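Local coordinates for protein bifunctional enzyme cysn/cysc (Mycobacterium tuberculosis, PDB 4BZP) that phosphorylates adenylyl sulfate (APS) at its 3'-hydroxyl with ATP, the kinase step of sulfate activation in sulfur assimilation, at residues G5-F10 and H78-P83. Numbering follows the deposited sequence.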
ATOM      1  N   GLY A   5      -5.536  -9.312   9.609  1.00 12.87           N
ATOM      2  CA  GLY A   5      -4.672  -8.705  10.595  1.00 10.78           C
ATOM      3  C   GLY A   5      -5.360  -7.514  11.280  1.00  9.90           C
ATOM      4  O   GLY A   5      -6.574  -7.360  11.234  1.00 10.21           O
ATOM      5  N   LYS A   6      -4.553  -6.699  11.880  1.00  8.71           N
ATOM      6  CA  LYS A   6      -4.999  -5.604  12.723  1.00  8.33           C
ATOM      7  C   LYS A   6      -3.958  -4.537  12.618  1.00  7.54           C
ATOM      8  O   LYS A   6      -2.810  -4.806  12.213  1.00  7.32           O
ATOM      9  CB  LYS A   6      -5.027  -6.051  14.185  1.00  9.68           C
ATOM     10  CG  LYS A   6      -5.789  -7.324  14.485  1.00 12.12           C
ATOM     11  CD  LYS A   6      -5.800  -7.710  15.921  1.00 14.04           C
ATOM     12  CE  LYS A   6      -6.541  -9.058  16.072  1.00 17.27           C
ATOM     13  NZ  LYS A   6      -6.310  -9.543  17.459  1.00 20.82           N
ATOM     14  N   THR A   7      -4.319  -3.327  13.061  1.00  6.64           N
ATOM     15  CA  THR A   7      -3.382  -2.199  13.084  1.00  6.46           C
ATOM     16  C   THR A   7      -3.193  -1.578  14.445  1.00  5.97           C
ATOM     17  O   THR A   7      -4.167  -1.278  15.137  1.00  6.04           O
ATOM     18  CB  THR A   7      -3.815  -1.087  12.098  1.00  6.06           C
ATOM     19  OG1 THR A   7      -3.782  -1.646  10.764  1.00  5.73           O
ATOM     20  CG2 THR A   7      -2.927   0.166  12.154  1.00  6.19           C
ATOM     21  N   VAL A   8      -1.926  -1.395  14.834  1.00  5.64           N
ATOM     22  CA  VAL A   8      -1.562  -0.607  15.978  1.00  6.27           C
ATOM     23  C   VAL A   8      -1.053   0.740  15.495  1.00  5.79           C
ATOM     24  O   VAL A   8      -0.041   0.796  14.795  1.00  6.66           O
ATOM     25  CB  VAL A   8      -0.472  -1.314  16.804  1.00  7.07           C
ATOM     26  CG1 VAL A   8      -0.106  -0.464  18.012  1.00  8.75           C
ATOM     27  CG2 VAL A   8      -0.937  -2.688  17.223  1.00  8.30           C
ATOM     28  N   TRP A   9      -1.739   1.811  15.848  1.00  5.88           N
ATOM     29  CA  TRP A   9      -1.465   3.177  15.393  1.00  6.11           C
ATOM     30  C   TRP A   9      -0.885   3.918  16.560  1.00  6.22           C
ATOM     31  O   TRP A   9      -1.611   4.273  17.542  1.00  6.20           O
ATOM     32  CB  TRP A   9      -2.753   3.824  14.912  1.00  6.89           C
ATOM     33  CG  TRP A   9      -2.617   5.091  14.152  1.00  7.66           C
ATOM     34  CD1 TRP A   9      -2.576   6.326  14.650  1.00 10.27           C
ATOM     35  CD2 TRP A   9      -2.520   5.218  12.709  1.00  8.15           C
ATOM     36  NE1 TRP A   9      -2.427   7.235  13.623  1.00 10.98           N
ATOM     37  CE2 TRP A   9      -2.427   6.575  12.424  1.00  8.60           C
ATOM     38  CE3 TRP A   9      -2.518   4.318  11.646  1.00  7.43           C
ATOM     39  CZ2 TRP A   9      -2.328   7.053  11.095  1.00  8.41           C
ATOM     40  CZ3 TRP A   9      -2.403   4.829  10.357  1.00  8.46           C
ATOM     41  CH2 TRP A   9      -2.300   6.140  10.137  1.00  8.10           C
ATOM     42  N   PHE A  10       0.412   4.173  16.533  0.50  5.84           N
ATOM     43  CA  PHE A  10       1.009   4.944  17.566  0.50  5.96           C
ATOM     44  C   PHE A  10       0.702   6.419  17.412  0.50  6.25           C
ATOM     45  O   PHE A  10       0.254   6.984  16.366  0.50  6.37           O
ATOM     46  CB  PHE A  10       2.508   4.752  17.600  0.50  5.92           C
ATOM     47  CG  PHE A  10       2.928   3.392  18.017  0.50  5.69           C
ATOM     48  CD1 PHE A  10       3.016   2.378  17.088  0.50  6.06           C
ATOM     49  CD2 PHE A  10       3.207   3.112  19.342  0.50  6.02           C
ATOM     50  CE1 PHE A  10       3.358   1.108  17.476  0.50  5.93           C
ATOM     51  CE2 PHE A  10       3.546   1.842  19.734  0.50  5.77           C
ATOM     52  CZ  PHE A  10       3.680   0.846  18.786  0.50  5.95           C
ATOM     53  N   HIS A  78      -1.457  -9.205   7.875  1.00  9.61           N
ATOM     54  CA  HIS A  78      -0.382  -8.702   8.705  1.00  9.03           C
ATOM     55  C   HIS A  78      -0.858  -7.916   9.933  1.00  8.02           C
ATOM     56  O   HIS A  78      -1.893  -7.257   9.870  1.00  8.18           O
ATOM     57  CB  HIS A  78       0.510  -7.761   7.878  1.00  9.99           C
ATOM     58  CG  HIS A  78       1.074  -8.389   6.658  1.00 11.96           C
ATOM     59  ND1 HIS A  78       2.218  -9.149   6.697  1.00 15.59           N
ATOM     60  CD2 HIS A  78       0.674  -8.351   5.380  1.00 12.75           C
ATOM     61  CE1 HIS A  78       2.492  -9.568   5.461  1.00 15.47           C
ATOM     62  NE2 HIS A  78       1.553  -9.115   4.656  1.00 14.68           N
ATOM     63  N   LEU A  79      -0.039  -7.984  10.978  1.00  7.51           N
ATOM     64  CA  LEU A  79      -0.166  -7.143  12.137  1.00  7.47           C
ATOM     65  C   LEU A  79       0.660  -5.914  11.822  1.00  6.96           C
ATOM     66  O   LEU A  79       1.877  -5.981  11.758  1.00  7.64           O
ATOM     67  CB  LEU A  79       0.314  -7.858  13.396  1.00  9.08           C
ATOM     68  CG  LEU A  79       0.052  -7.153  14.738  1.00 11.00           C
ATOM     69  CD1 LEU A  79       0.941  -5.956  14.959  1.00 12.27           C
ATOM     70  CD2 LEU A  79      -1.407  -6.774  14.886  1.00 12.56           C
ATOM     71  N   VAL A  80      -0.018  -4.799  11.580  1.00  6.13           N
ATOM     72  CA  VAL A  80       0.611  -3.565  11.092  1.00  5.99           C
ATOM     73  C   VAL A  80       0.895  -2.617  12.256  1.00  5.76           C
ATOM     74  O   VAL A  80       0.011  -2.396  13.072  1.00  6.45           O
ATOM     75  CB  VAL A  80      -0.252  -2.852  10.051  1.00  5.99           C
ATOM     76  CG1 VAL A  80       0.463  -1.649   9.430  1.00  6.62           C
ATOM     77  CG2 VAL A  80      -0.645  -3.826   8.927  1.00  6.58           C
ATOM     78  N   LEU A  81       2.089  -2.088  12.312  1.00  5.76           N
ATOM     79  CA  LEU A  81       2.536  -1.194  13.393  1.00  6.09           C
ATOM     80  C   LEU A  81       2.916   0.110  12.756  1.00  5.76           C
ATOM     81  O   LEU A  81       3.816   0.128  11.874  1.00  6.14           O
ATOM     82  CB  LEU A  81       3.724  -1.814  14.090  1.00  7.01           C
ATOM     83  CG  LEU A  81       3.401  -3.167  14.725  1.00  8.37           C
ATOM     84  CD1 LEU A  81       4.547  -4.151  14.681  1.00  8.68           C
ATOM     85  CD2 LEU A  81       2.960  -2.965  16.166  1.00  9.21           C
ATOM     86  N   VAL A  82       2.255   1.206  13.121  1.00  5.52           N
ATOM     87  CA  VAL A  82       2.452   2.510  12.450  1.00  5.82           C
ATOM     88  C   VAL A  82       2.974   3.500  13.460  1.00  6.16           C
ATOM     89  O   VAL A  82       2.210   4.040  14.289  1.00  6.14           O
ATOM     90  CB  VAL A  82       1.140   3.014  11.873  1.00  6.32           C
ATOM     91  CG1 VAL A  82       1.377   4.317  11.100  1.00  6.95           C
ATOM     92  CG2 VAL A  82       0.508   1.970  10.987  1.00  6.56           C
ATOM     93  N   PRO A  83       4.296   3.790  13.405  1.00  6.08           N
ATOM     94  CA  PRO A  83       4.873   4.705  14.382  1.00  6.56           C
ATOM     95  C   PRO A  83       4.950   6.160  13.973  1.00  7.87           C
ATOM     96  O   PRO A  83       6.024   6.809  14.194  1.00 10.30           O
ATOM     97  CB  PRO A  83       6.267   4.142  14.549  1.00  6.87           C
ATOM     98  CG  PRO A  83       6.613   3.623  13.203  1.00  6.98           C
ATOM     99  CD  PRO A  83       5.340   3.040  12.680  1.00  6.82           C
TER
HETATM  100  O   HOH W   1       0.556   6.809  13.614  1.00 17.06           O
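Val82, Phe10 and Val8 have the largest shares of the surface buried where the segments 5-10 and 78-83 run side by side as neighbouring parallel strands in the central sheet of a P-loop kinase fold. Strand 6-11, which leads into the Walker A loop, has strand 79-82 on one flank and 106-111 on the other. Val82 is gripped through both backbone polar groups: its N gives a hydrogen bond to Val8 O (2.9 Å), and its O accepts one from Phe10 N (2.9 Å), the latter donor tilted from the carbonyl plane. Before them, Val80 N bonds to Lys6 O and Val8 N to Val80 O, both nearly straight.

On the face toward helix 18-31, Leu81 lies alongside Val8, its CD2 3.9 Å from Val8 CB. Phe10 is modelled in two conformers; in one of them its ring edge meets the same CD2 and the Val82 carbonyl, with Val82 O in the ring plane, 3.4 Å from Phe10 CD1, and the ring also reaches the P-loop residue Lys18.

Helix 56-75 covers the other face, shared by Thr7, Trp9, Val80 and Val82, meeting the first three. There the methyl CG1 of Val82 sits over the six-membered ring of Trp9, 4.0 Å from its centroid, a CH-pi contact.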